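Local coordinates for UspA1 (Moraxella catarrhalis, PDB 3NTN), which is a trimeric autotransporter adhesin of the bacterial outer membrane, whose head and neck stand on a coiled stalk and which binds fibronectin and the receptor CEACAM1, at residues G15-G21 / G29-T35; K52-G58 / N67-G72; V83-N89 / F99-T105; T108-N112 / G123-T127; T127-S131 / F142-S146. All blocks are in the same frame, centred on the assembly; numbering follows the deposited sequence. Where two conformers were deposited one is given.

Interaction 1: G15-G21 / G29-T35; sequences GYNQAKG and GYNNEAT
Asn17 and Asn32 lie side by side on successive coils of the left-handed parallel beta-roll that forms the YadA-like head. Their amide planes are only 2° apart. Both have CG anti to the carbonyl carbon (chi1 near -65°), which turns both amides the same way. Asn17 OD1 accepts the backbone N of Asn32 at 2.9 Å, in the carbonyl plane. On its other branch, Asn17 ND2 donates to Gly29 O at 2.7 Å, approaching from above that carbonyl plane. ND2 of Asn17 also bonds Gly13 O. Asn32 repeats the pattern one coil further on, with ND2 to Gly28 and Gly44 and OD1 to the backbone N of Asn47. These amide-to-backbone bonds, repeated from coil to coil, make an asparagine ladder. The buried amides are thus held on both branches.

Along the strands, Gln18 N bonds Asn32 O and Ala34 N bonds Gln18 O. Gly21 N bonds Ala34 O beyond the strands. On the outer side, Tyr16 and Tyr30 point the same way. Their rings meet obliquely, with planes at 86°, and Tyr16 CD2 comes to 3.5 Å from Tyr30 CE1. Gln18 lies beside Glu33, its NE2 3.5 Å from Glu33 CG. The Lys20 chain bends at chi3 and reaches across towards Glu33. This salt bridge is long: Lys20 NZ stays 3.9 Å from Glu33 OE1.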
# COMPACT_ATOMS: atom_id res chain seq x y z
N GLY B 15 6.48 -2.62 -38.31
CA GLY B 15 7.58 -3.38 -38.90
C GLY B 15 8.13 -4.42 -37.95
O GLY B 15 8.07 -4.22 -36.73
N TYR B 16 8.64 -5.51 -38.53
CA TYR B 16 9.40 -6.58 -37.85
C TYR B 16 8.70 -7.14 -36.63
O TYR B 16 9.36 -7.49 -35.65
CB TYR B 16 10.85 -6.15 -37.49
CG TYR B 16 11.68 -5.84 -38.70
CD1 TYR B 16 12.49 -6.82 -39.31
CD2 TYR B 16 11.61 -4.58 -39.28
CE1 TYR B 16 13.22 -6.52 -40.46
CE2 TYR B 16 12.33 -4.29 -40.43
CZ TYR B 16 13.13 -5.24 -41.01
OH TYR B 16 13.84 -4.87 -42.14
N ASN B 17 7.36 -7.20 -36.71
CA ASN B 17 6.50 -7.74 -35.66
C ASN B 17 6.22 -9.20 -35.91
O ASN B 17 6.12 -9.61 -37.04
CB ASN B 17 5.19 -6.95 -35.56
CG ASN B 17 5.41 -5.56 -35.06
OD1 ASN B 17 6.21 -5.33 -34.15
ND2 ASN B 17 4.71 -4.60 -35.65
N GLN B 18 6.10 -10.00 -34.87
CA GLN B 18 5.92 -11.42 -35.05
C GLN B 18 4.87 -11.89 -34.08
O GLN B 18 4.98 -11.64 -32.91
CB GLN B 18 7.25 -12.16 -34.82
CG GLN B 18 8.23 -12.13 -36.01
CD GLN B 18 9.69 -12.46 -35.61
OE1 GLN B 18 10.31 -13.41 -36.12
NE2 GLN B 18 10.24 -11.67 -34.68
N ALA B 19 3.84 -12.58 -34.56
CA ALA B 19 2.86 -13.18 -33.67
C ALA B 19 3.01 -14.69 -33.86
O ALA B 19 2.23 -15.32 -34.56
CB ALA B 19 1.49 -12.71 -34.01
N LYS B 20 4.05 -15.26 -33.26
CA LYS B 20 4.37 -16.69 -33.45
C LYS B 20 3.52 -17.63 -32.59
O LYS B 20 3.43 -18.81 -32.88
CB LYS B 20 5.85 -16.95 -33.17
CG LYS B 20 6.80 -16.15 -34.05
CD LYS B 20 8.21 -16.11 -33.49
CE LYS B 20 9.25 -16.32 -34.60
NZ LYS B 20 10.66 -16.29 -34.09
N GLY B 21 2.92 -17.13 -31.51
CA GLY B 21 2.15 -17.99 -30.59
C GLY B 21 0.76 -18.22 -31.16
O GLY B 21 0.21 -17.31 -31.79
N GLY B 29 3.41 -1.37 -33.82
CA GLY B 29 4.73 -1.01 -33.36
C GLY B 29 5.87 -1.65 -34.13
O GLY B 29 5.74 -2.12 -35.26
N TYR B 30 7.02 -1.67 -33.50
CA TYR B 30 8.22 -2.07 -34.21
C TYR B 30 9.00 -3.10 -33.40
O TYR B 30 9.26 -2.89 -32.21
CB TYR B 30 9.08 -0.85 -34.47
CG TYR B 30 10.42 -1.18 -35.08
CD1 TYR B 30 10.52 -1.72 -36.38
CD2 TYR B 30 11.61 -0.92 -34.39
CE1 TYR B 30 11.75 -1.99 -36.94
CE2 TYR B 30 12.83 -1.15 -34.95
CZ TYR B 30 12.91 -1.71 -36.22
OH TYR B 30 14.16 -1.98 -36.77
N ASN B 31 9.38 -4.19 -34.04
CA ASN B 31 10.17 -5.20 -33.37
C ASN B 31 9.50 -5.83 -32.11
O ASN B 31 10.14 -6.07 -31.07
CB ASN B 31 11.55 -4.64 -33.03
CG ASN B 31 12.61 -5.70 -32.97
OD1 ASN B 31 12.51 -6.73 -33.64
ND2 ASN B 31 13.65 -5.46 -32.18
N ASN B 32 8.21 -6.10 -32.24
CA ASN B 32 7.49 -6.79 -31.20
C ASN B 32 7.33 -8.30 -31.50
O ASN B 32 6.93 -8.69 -32.56
CB ASN B 32 6.15 -6.08 -30.97
CG ASN B 32 6.33 -4.62 -30.44
OD1 ASN B 32 7.11 -4.38 -29.52
ND2 ASN B 32 5.58 -3.67 -31.01
N GLU B 33 7.66 -9.14 -30.54
CA GLU B 33 7.59 -10.59 -30.70
C GLU B 33 6.64 -11.22 -29.66
O GLU B 33 6.99 -11.28 -28.46
CB GLU B 33 8.97 -11.14 -30.44
CG GLU B 33 9.39 -12.23 -31.36
CD GLU B 33 10.81 -12.71 -31.04
OE1 GLU B 33 11.01 -13.96 -30.99
OE2 GLU B 33 11.71 -11.85 -30.84
N ALA B 34 5.49 -11.71 -30.11
CA ALA B 34 4.58 -12.41 -29.18
C ALA B 34 4.60 -13.92 -29.39
O ALA B 34 4.08 -14.44 -30.36
CB ALA B 34 3.12 -11.85 -29.23
N THR B 35 5.19 -14.62 -28.46
CA THR B 35 5.51 -16.01 -28.67
C THR B 35 4.62 -17.00 -27.92
O THR B 35 4.50 -18.16 -28.33
CB THR B 35 6.99 -16.20 -28.38
OG1 THR B 35 7.69 -16.12 -29.63
CG2 THR B 35 7.25 -17.50 -27.66

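Interaction 2: K52-G58 / N67-G72; sequences KGSFAAG and NAVALG
Phe55 and Val69 stand in register on two parallel strands, 55-57 and 69-71, whose axes run 4.9 Å apart and 5° from parallel. Backbone hydrogen bonds carry most of the pairing. Phe55 N bonds Ala68 O and Ala70 N bonds Phe55 O. Ala57 N bonds Ala70 O, and Gly72 N bonds Ala57 O. Ahead of the strands, Asn67 N reaches Lys52 O at 2.7 Å. A CA-H...O contact from Ala56 CA to Ala70 O (3.1 Å) adds to the ladder.

Apolar contacts fill the face that carries Phe55, Ala57, Val69 and Leu71. Leu71 has CG anti to the backbone N (chi1 173°), and its CD1 branch leans back over the neighbouring strand. This methyl sits 3.9 Å from Ala57 CB. It also meets the Phe55 ring at its edge, near the ring plane, 4.4 Å from CE2 of Phe55. Phe55 of the second subunit and Leu71 of the third pack on the same face, so it lies in the trimer core. Ala56 and Ala70 face the other way, onto Ala63 inside the coil.

Water joins the polar end. One molecule lies 2.7 Å from Gly53 O and 2.9 Å from Asn67 OD1. ND2 of Asn67 bonds Asn81, and OD1 also bonds Asn73 of the third subunit. Parallel strands stacked coil on coil, with one face turned to the other subunits, form the left-handed parallel beta-roll of YadA-like heads.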
# COMPACT_ATOMS: atom_id res chain seq x y z
N LYS B 52 2.24 -17.77 -21.70
CA LYS B 52 0.79 -17.96 -21.96
C LYS B 52 -0.07 -16.82 -21.34
O LYS B 52 0.09 -16.52 -20.17
CB LYS B 52 0.25 -19.36 -21.58
CG LYS B 52 1.24 -20.48 -21.79
CD LYS B 52 0.54 -21.83 -21.92
CE LYS B 52 1.44 -23.01 -21.58
NZ LYS B 52 2.91 -22.69 -21.60
N GLY B 53 -0.90 -16.17 -22.17
CA GLY B 53 -1.89 -15.21 -21.72
C GLY B 53 -1.27 -13.91 -21.23
O GLY B 53 -1.90 -13.14 -20.49
N SER B 54 -0.04 -13.66 -21.67
CA SER B 54 0.70 -12.52 -21.26
C SER B 54 0.35 -11.23 -22.03
O SER B 54 -0.34 -11.23 -23.04
CB SER B 54 2.21 -12.80 -21.37
OG SER B 54 2.59 -13.01 -22.72
N PHE B 55 0.80 -10.11 -21.52
CA PHE B 55 0.44 -8.86 -22.08
C PHE B 55 1.59 -7.89 -21.84
O PHE B 55 2.06 -7.77 -20.72
CB PHE B 55 -0.85 -8.34 -21.45
CG PHE B 55 -1.23 -6.97 -21.93
CD1 PHE B 55 -1.92 -6.80 -23.12
CD2 PHE B 55 -0.82 -5.83 -21.21
CE1 PHE B 55 -2.27 -5.45 -23.62
CE2 PHE B 55 -1.15 -4.51 -21.67
CZ PHE B 55 -1.87 -4.33 -22.88
N ALA B 56 2.06 -7.24 -22.90
CA ALA B 56 3.10 -6.19 -22.78
C ALA B 56 2.66 -5.02 -23.63
O ALA B 56 2.00 -5.20 -24.63
CB ALA B 56 4.49 -6.73 -23.27
N ALA B 57 2.98 -3.80 -23.19
CA ALA B 57 2.91 -2.62 -24.08
C ALA B 57 3.97 -1.60 -23.66
O ALA B 57 4.29 -1.51 -22.49
CB ALA B 57 1.53 -2.02 -24.01
N GLY B 58 4.50 -0.82 -24.59
CA GLY B 58 5.43 0.25 -24.27
C GLY B 58 6.77 -0.08 -24.92
O GLY B 58 6.82 -0.60 -26.03
N ASN B 67 0.78 -15.54 -17.74
CA ASN B 67 -0.10 -14.46 -17.20
C ASN B 67 0.63 -13.17 -16.79
O ASN B 67 0.04 -12.29 -16.18
CB ASN B 67 -1.04 -14.94 -16.09
CG ASN B 67 -1.64 -16.30 -16.39
OD1 ASN B 67 -2.19 -16.54 -17.49
ND2 ASN B 67 -1.55 -17.21 -15.42
N ALA B 68 1.89 -13.04 -17.18
CA ALA B 68 2.69 -11.83 -16.94
C ALA B 68 2.01 -10.62 -17.53
O ALA B 68 1.47 -10.68 -18.61
CB ALA B 68 4.15 -12.00 -17.52
N VAL B 69 2.08 -9.51 -16.80
CA VAL B 69 1.62 -8.21 -17.29
C VAL B 69 2.84 -7.31 -17.13
O VAL B 69 3.40 -7.20 -16.02
CB VAL B 69 0.41 -7.67 -16.47
CG1 VAL B 69 0.08 -6.20 -16.85
CG2 VAL B 69 -0.78 -8.55 -16.66
N ALA B 70 3.28 -6.70 -18.23
CA ALA B 70 4.47 -5.86 -18.19
C ALA B 70 4.12 -4.61 -19.02
O ALA B 70 4.00 -4.67 -20.26
CB ALA B 70 5.66 -6.59 -18.77
N LEU B 71 3.94 -3.50 -18.35
CA LEU B 71 3.33 -2.37 -19.01
C LEU B 71 4.14 -1.13 -18.68
O LEU B 71 4.21 -0.74 -17.53
CB LEU B 71 1.87 -2.28 -18.55
CG LEU B 71 0.91 -1.14 -18.91
CD1 LEU B 71 0.87 -0.84 -20.40
CD2 LEU B 71 -0.52 -1.47 -18.37
N GLY B 72 4.81 -0.55 -19.69
CA GLY B 72 5.55 0.70 -19.53
C GLY B 72 6.88 0.58 -20.24
O GLY B 72 6.95 0.10 -21.36
O HOH W 1 -3.67 -14.49 -18.89
O HOH W 2 -1.93 -11.05 -18.88

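Interaction 3: V83-N89 / F99-T105; sequences VAIGSNN and FILGSNT
Asn89 and Ile100 pass one another pointing opposite ways, on successive coils. Ile100 CG2 touches Asn89 CG at 3.6 Å. In Asn89, CG sits beside the backbone N (chi1 -57°), which turns the amide back towards the neighbouring coil. There ND2 donates to Gly102 O at 3.0 Å, with an N-H...O angle of 169°. The acceptor lies in the amide plane of Asn89, but the donor stands above the carbonyl plane of Gly102. Gly102 O also takes Ser87 N, on a lone pair. Thr105 crosses Asn89 at a slant, and its OG1 donates to Asn89 OD1 at 2.8 Å. A further bond runs from Asn89 ND2 to Asn75 on the preceding coil.

The opposite face of the strands is apolar. Val83 crosses Phe99, with CG2 3.7 Å from CD1 of the ring. Ile85 meets Leu101 in the same manner, CG2 to CD1 at 4.0 Å. Val83 of the second subunit and Leu101 of the third pack against this layer. Towards the solvent, Asn88 and Asn104 lie alongside each other with amide planes 55° apart.

Strands 83-85 and 99-101 are parallel strands of successive coils of the left-handed beta-roll. The contact therefore joins an apolar trimer core to the buried amide of Asn89, which is gripped on both branches and satisfies backbone and hydroxyl groups.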
# COMPACT_ATOMS: atom_id res chain seq x y z
N VAL B 83 3.22 -9.23 -12.10
CA VAL B 83 2.84 -7.97 -12.78
C VAL B 83 3.95 -6.93 -12.55
O VAL B 83 4.47 -6.84 -11.46
CB VAL B 83 1.47 -7.49 -12.21
CG1 VAL B 83 1.09 -6.05 -12.68
CG2 VAL B 83 0.39 -8.51 -12.55
N ALA B 84 4.32 -6.17 -13.57
CA ALA B 84 5.13 -4.97 -13.37
C ALA B 84 4.58 -3.85 -14.24
O ALA B 84 4.55 -3.97 -15.47
CB ALA B 84 6.55 -5.21 -13.75
N ILE B 85 4.21 -2.72 -13.62
CA ILE B 85 3.73 -1.59 -14.35
C ILE B 85 4.57 -0.44 -13.91
O ILE B 85 4.72 -0.22 -12.70
CB ILE B 85 2.24 -1.36 -14.08
CG1 ILE B 85 1.42 -2.59 -14.53
CG2 ILE B 85 1.69 -0.02 -14.79
CD1 ILE B 85 -0.04 -2.54 -14.06
N GLY B 86 5.10 0.32 -14.87
CA GLY B 86 5.90 1.51 -14.62
C GLY B 86 7.17 1.39 -15.44
O GLY B 86 7.07 1.22 -16.63
N SER B 87 8.34 1.33 -14.80
CA SER B 87 9.65 1.55 -15.46
C SER B 87 10.82 0.84 -14.82
O SER B 87 10.94 0.87 -13.61
CB SER B 87 9.97 3.03 -15.41
OG SER B 87 9.83 3.55 -16.69
N ASN B 88 11.69 0.21 -15.62
CA ASN B 88 12.86 -0.53 -15.06
C ASN B 88 12.50 -1.38 -13.82
O ASN B 88 12.89 -1.05 -12.69
CB ASN B 88 14.03 0.44 -14.72
CG ASN B 88 14.48 1.26 -15.91
OD1 ASN B 88 15.18 0.75 -16.80
ND2 ASN B 88 14.13 2.55 -15.92
N ASN B 89 11.75 -2.45 -14.01
CA ASN B 89 11.41 -3.36 -12.94
C ASN B 89 11.74 -4.78 -13.48
O ASN B 89 11.70 -4.98 -14.70
CB ASN B 89 9.93 -3.26 -12.56
CG ASN B 89 9.51 -1.84 -12.14
OD1 ASN B 89 10.10 -1.23 -11.24
ND2 ASN B 89 8.45 -1.32 -12.78
N PHE B 99 4.08 -8.29 -7.42
CA PHE B 99 3.34 -7.19 -8.05
C PHE B 99 4.07 -5.91 -7.82
O PHE B 99 4.31 -5.56 -6.68
CB PHE B 99 1.91 -7.11 -7.50
CG PHE B 99 1.14 -8.43 -7.69
CD1 PHE B 99 0.40 -8.66 -8.86
CD2 PHE B 99 1.25 -9.46 -6.74
CE1 PHE B 99 -0.27 -9.86 -9.07
CE2 PHE B 99 0.58 -10.69 -6.93
CZ PHE B 99 -0.16 -10.90 -8.11
N ILE B 100 4.37 -5.20 -8.91
CA ILE B 100 5.11 -3.95 -8.86
C ILE B 100 4.33 -2.81 -9.52
O ILE B 100 3.93 -2.89 -10.67
CB ILE B 100 6.48 -4.10 -9.59
CG1 ILE B 100 7.28 -5.29 -8.99
CG2 ILE B 100 7.25 -2.80 -9.49
CD1 ILE B 100 8.54 -5.66 -9.76
N LEU B 101 4.09 -1.73 -8.78
CA LEU B 101 3.59 -0.51 -9.41
C LEU B 101 4.60 0.54 -8.97
O LEU B 101 4.58 0.95 -7.82
CB LEU B 101 2.15 -0.20 -8.93
CG LEU B 101 1.52 1.12 -9.42
CD1 LEU B 101 1.34 1.12 -10.93
CD2 LEU B 101 0.20 1.41 -8.73
N GLY B 102 5.52 0.90 -9.85
CA GLY B 102 6.74 1.56 -9.42
C GLY B 102 7.76 1.65 -10.54
O GLY B 102 7.47 1.26 -11.70
N SER B 103 8.94 2.16 -10.22
CA SER B 103 10.02 2.32 -11.16
C SER B 103 11.34 2.09 -10.45
O SER B 103 11.44 2.26 -9.24
CB SER B 103 10.01 3.72 -11.75
OG SER B 103 9.92 4.69 -10.73
N ASN B 104 12.34 1.61 -11.20
CA ASN B 104 13.69 1.49 -10.70
C ASN B 104 13.73 0.71 -9.40
O ASN B 104 14.46 1.09 -8.48
CB ASN B 104 14.35 2.88 -10.55
CG ASN B 104 14.58 3.57 -11.90
OD1 ASN B 104 13.65 4.06 -12.50
ND2 ASN B 104 15.83 3.62 -12.37
N THR B 105 12.93 -0.35 -9.32
CA THR B 105 12.86 -1.17 -8.12
C THR B 105 14.02 -2.21 -8.02
O THR B 105 14.85 -2.33 -8.92
CB THR B 105 11.47 -1.86 -7.96
OG1 THR B 105 11.25 -2.61 -9.13
CG2 THR B 105 10.27 -0.84 -7.87
O HOH W 3 12.22 4.94 -14.39

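Interaction 4: T108-N112 / G123-T127; sequences TNAQN and GKAAT. With SO4 (sulfate ion), chain G.
The segments 108-112 and 123-127 are both irregular; they come closest at Ala110 and Gly123, with CA atoms 4.1 Å apart, and no backbone-to-backbone hydrogen bond joins them. Ala110 CB rests on Gly123 CA at 3.9 Å, where the glycine lets the chains come close. Gln111 makes the one direct hydrogen bond. Its chain runs extended beyond CG (chi2 151°), which carries the amide across to the second segment. OE1 of Gln111 takes Ala126 N at 2.9 Å, the donor standing 38° out of the carbonyl plane. The same amide lies near the Ala125 methyl, with CD 4.0 Å from CB.

These loops flank strand 115-117, which continues the parallel sheet of the head's beta-roll, and the second runs on from it towards the neck. Ala126 packs on Gln163 of the third subunit.

Waters add polar contacts. One firmly joins Asn109 N to Gly123 O. A second bonds Gln111 NE2, and a third bonds Gln111 N and OE1. Their contacts to Ala126 O and Lys124 O, respectively, are unusually short and so doubtful in detail. Lys124 O also accepts from Thr152. The Lys124 side chain leads away from the other segment, bent at chi3 and chi4. A sulfate ion, probably from the crystallisation liquor, lies along it, and Lys124 NZ donates to sulfate O1 at 3.0 Å.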
# COMPACT_ATOMS: atom_id res chain seq x y z
N THR B 108 15.87 -8.16 -5.71
CA THR B 108 16.90 -9.10 -5.19
C THR B 108 16.41 -9.89 -3.96
O THR B 108 16.54 -11.13 -3.90
CB THR B 108 18.20 -8.35 -4.84
OG1 THR B 108 18.80 -7.86 -6.05
CG2 THR B 108 19.24 -9.27 -4.10
N ASN B 109 15.83 -9.18 -2.99
CA ASN B 109 15.45 -9.85 -1.75
C ASN B 109 13.97 -10.07 -1.57
O ASN B 109 13.54 -10.57 -0.55
CB ASN B 109 16.08 -9.16 -0.56
CG ASN B 109 17.56 -9.41 -0.48
OD1 ASN B 109 18.01 -10.55 -0.27
ND2 ASN B 109 18.34 -8.35 -0.66
N ALA B 110 13.20 -9.74 -2.59
CA ALA B 110 11.77 -9.92 -2.62
C ALA B 110 11.45 -11.41 -2.69
O ALA B 110 11.98 -12.11 -3.55
CB ALA B 110 11.24 -9.24 -3.81
N GLN B 111 10.62 -11.92 -1.79
CA GLN B 111 10.09 -13.29 -1.93
C GLN B 111 8.74 -13.36 -2.66
O GLN B 111 8.06 -12.35 -2.88
CB GLN B 111 9.94 -13.97 -0.56
CG GLN B 111 11.18 -14.05 0.32
CD GLN B 111 10.79 -14.06 1.80
OE1 GLN B 111 10.02 -13.20 2.27
NE2 GLN B 111 11.30 -15.05 2.54
N ASN B 112 8.36 -14.57 -3.03
CA ASN B 112 7.03 -14.85 -3.59
C ASN B 112 5.94 -14.10 -2.81
O ASN B 112 5.92 -14.13 -1.59
CB ASN B 112 6.76 -16.36 -3.61
CG ASN B 112 7.77 -17.12 -4.44
OD1 ASN B 112 8.31 -16.61 -5.42
ND2 ASN B 112 8.01 -18.36 -4.06
N GLY B 123 12.42 -4.70 -2.50
CA GLY B 123 11.83 -5.89 -1.89
C GLY B 123 12.60 -6.25 -0.63
O GLY B 123 13.81 -5.97 -0.50
N LYS B 124 11.90 -6.90 0.31
CA LYS B 124 12.51 -7.32 1.58
C LYS B 124 11.90 -8.62 2.04
O LYS B 124 10.69 -8.82 1.92
CB LYS B 124 12.25 -6.24 2.65
CG LYS B 124 13.36 -6.09 3.69
CD LYS B 124 13.04 -4.90 4.58
CE LYS B 124 13.44 -5.17 6.01
NZ LYS B 124 13.81 -3.87 6.60
N ALA B 125 12.73 -9.50 2.59
CA ALA B 125 12.30 -10.79 3.10
C ALA B 125 11.40 -10.61 4.34
O ALA B 125 11.69 -9.80 5.20
CB ALA B 125 13.57 -11.65 3.43
N ALA B 126 10.30 -11.34 4.42
CA ALA B 126 9.48 -11.35 5.64
C ALA B 126 10.25 -11.81 6.90
O ALA B 126 11.04 -12.75 6.85
CB ALA B 126 8.25 -12.25 5.42
N THR B 127 10.04 -11.14 8.03
CA THR B 127 10.54 -11.68 9.31
C THR B 127 9.37 -12.12 10.19
O THR B 127 8.21 -11.71 9.96
CB THR B 127 11.49 -10.71 10.07
OG1 THR B 127 10.81 -9.46 10.33
CG2 THR B 127 12.76 -10.46 9.21
S SO4 G . 17.23 -3.82 5.00
O1 SO4 G . 16.49 -2.81 5.75
O2 SO4 G . 18.15 -3.13 4.09
O3 SO4 G . 17.90 -4.79 5.91
O4 SO4 G . 16.33 -4.63 4.18
O HOH W 4 15.41 -6.40 -2.83
O HOH W 5 11.27 -14.82 5.38
O HOH W 6 9.59 -10.52 0.59

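Interaction 5: T127-S131 / F142-S146; sequences TIVNS and FAGAS
Segments 127-131 and 142-146 make a surface contact between two loops that probably belong to the neck region. They precede and follow strands 132-134 and 137-139 in the chain. One backbone hydrogen bond joins them: Phe142 N donates to Asn130 O at 3.2 Å, tilted 32° from the carbonyl plane.

Phe142 is the residue most covered by the other segment. A chi1 of -59° swings its ring alongside the backbone of the first loop. Val129 O meets the ring at its edge, in the ring plane, 3.6 Å from CD2 of Phe142. Ser131 N comes to 3.5 Å from the same CD2. The Val129 side chain runs aslant to the ring, with CG1 4.0 Å from Phe142 CD2. Ala145 CB points towards the first loop and lies 3.5 Å from Val129 O. The Ile128 CG2 branch covers Ala145 CB and Ser146.

Other subunits extend the contact. Ser183 and Asn181 of the second subunit bond the backbone of Ala143. Val129 lies against Gly170 of the second subunit and Gln163 of the third. The loops adjoin strands 132-134 and 137-139 in sequence, and Phe142 packs on Gln184 in helix 182-217 of the second subunit.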
# COMPACT_ATOMS: atom_id res chain seq x y z
N THR B 127 10.04 -11.14 8.03
CA THR B 127 10.54 -11.68 9.31
C THR B 127 9.37 -12.12 10.19
O THR B 127 8.21 -11.71 9.96
CB THR B 127 11.49 -10.71 10.07
OG1 THR B 127 10.81 -9.46 10.33
CG2 THR B 127 12.76 -10.46 9.21
N ILE B 128 9.68 -12.99 11.15
CA ILE B 128 8.71 -13.51 12.09
C ILE B 128 8.92 -12.74 13.38
O ILE B 128 9.96 -12.85 14.00
CB ILE B 128 8.89 -15.01 12.32
CG1 ILE B 128 8.63 -15.79 11.02
CG2 ILE B 128 7.92 -15.52 13.44
CD1 ILE B 128 8.98 -17.27 11.11
N VAL B 129 7.94 -11.92 13.76
CA VAL B 129 8.07 -11.09 14.95
C VAL B 129 6.93 -11.40 15.89
O VAL B 129 5.87 -10.83 15.79
CB VAL B 129 8.09 -9.55 14.62
CG1 VAL B 129 8.44 -8.79 15.84
CG2 VAL B 129 9.11 -9.25 13.55
N ASN B 130 7.17 -12.32 16.81
CA ASN B 130 6.15 -12.67 17.79
C ASN B 130 6.31 -11.85 19.07
O ASN B 130 5.36 -11.74 19.85
CB ASN B 130 6.16 -14.18 18.06
CG ASN B 130 5.19 -14.96 17.15
OD1 ASN B 130 3.98 -14.73 17.17
ND2 ASN B 130 5.72 -15.90 16.37
N SER B 131 7.48 -11.25 19.27
CA SER B 131 7.78 -10.57 20.52
C SER B 131 8.96 -9.62 20.32
O SER B 131 9.52 -9.57 19.22
CB SER B 131 8.14 -11.58 21.60
OG SER B 131 9.44 -12.07 21.35
N PHE B 142 2.29 -10.72 19.95
CA PHE B 142 1.98 -10.03 18.71
C PHE B 142 1.19 -10.96 17.74
O PHE B 142 1.55 -12.13 17.51
CB PHE B 142 3.25 -9.58 17.99
CG PHE B 142 4.13 -8.64 18.79
CD1 PHE B 142 3.63 -7.87 19.85
CD2 PHE B 142 5.46 -8.47 18.42
CE1 PHE B 142 4.45 -7.03 20.54
CE2 PHE B 142 6.27 -7.60 19.12
CZ PHE B 142 5.77 -6.89 20.18
N ALA B 143 0.17 -10.35 17.12
CA ALA B 143 -0.59 -10.90 15.99
C ALA B 143 0.09 -10.66 14.66
O ALA B 143 0.90 -9.71 14.50
CB ALA B 143 -2.00 -10.32 15.99
N GLY B 144 -0.23 -11.54 13.71
CA GLY B 144 0.21 -11.44 12.34
C GLY B 144 1.68 -11.73 12.10
O GLY B 144 2.29 -11.08 11.27
N ALA B 145 2.25 -12.68 12.84
CA ALA B 145 3.60 -13.16 12.59
C ALA B 145 3.62 -14.49 11.77
O ALA B 145 3.14 -14.52 10.62
CB ALA B 145 4.37 -13.29 13.89
N SER B 146 4.17 -15.57 12.36
CA SER B 146 4.61 -16.79 11.63
C SER B 146 3.68 -17.25 10.48
O SER B 146 3.88 -18.31 9.86
CB SER B 146 4.90 -17.95 12.62
OG SER B 146 5.26 -19.19 11.97

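How the interactions relate
Interactions 1 to 3 follow one another along the beta-roll, while interactions 4 and 5 probably lead into the neck. Interactions 2 and 3 are buried and share one parallel sheet: strands 69-71 and 83-85 are neighbours, with Val69 O close to Ala84 N. Their apolar faces meet the other subunits. Interaction 1 belongs to a different, three-stranded sheet of the roll and is only partly buried, with tyrosines and charges on its outer side. Asparagine amides tie coils in interactions 1 and 3. Interaction 4, partly buried, has one direct side-chain bond supplemented by waters. Interaction 5, at the surface, rests on loop packing. These two share Thr127, yet their centres are about 16 Å apart.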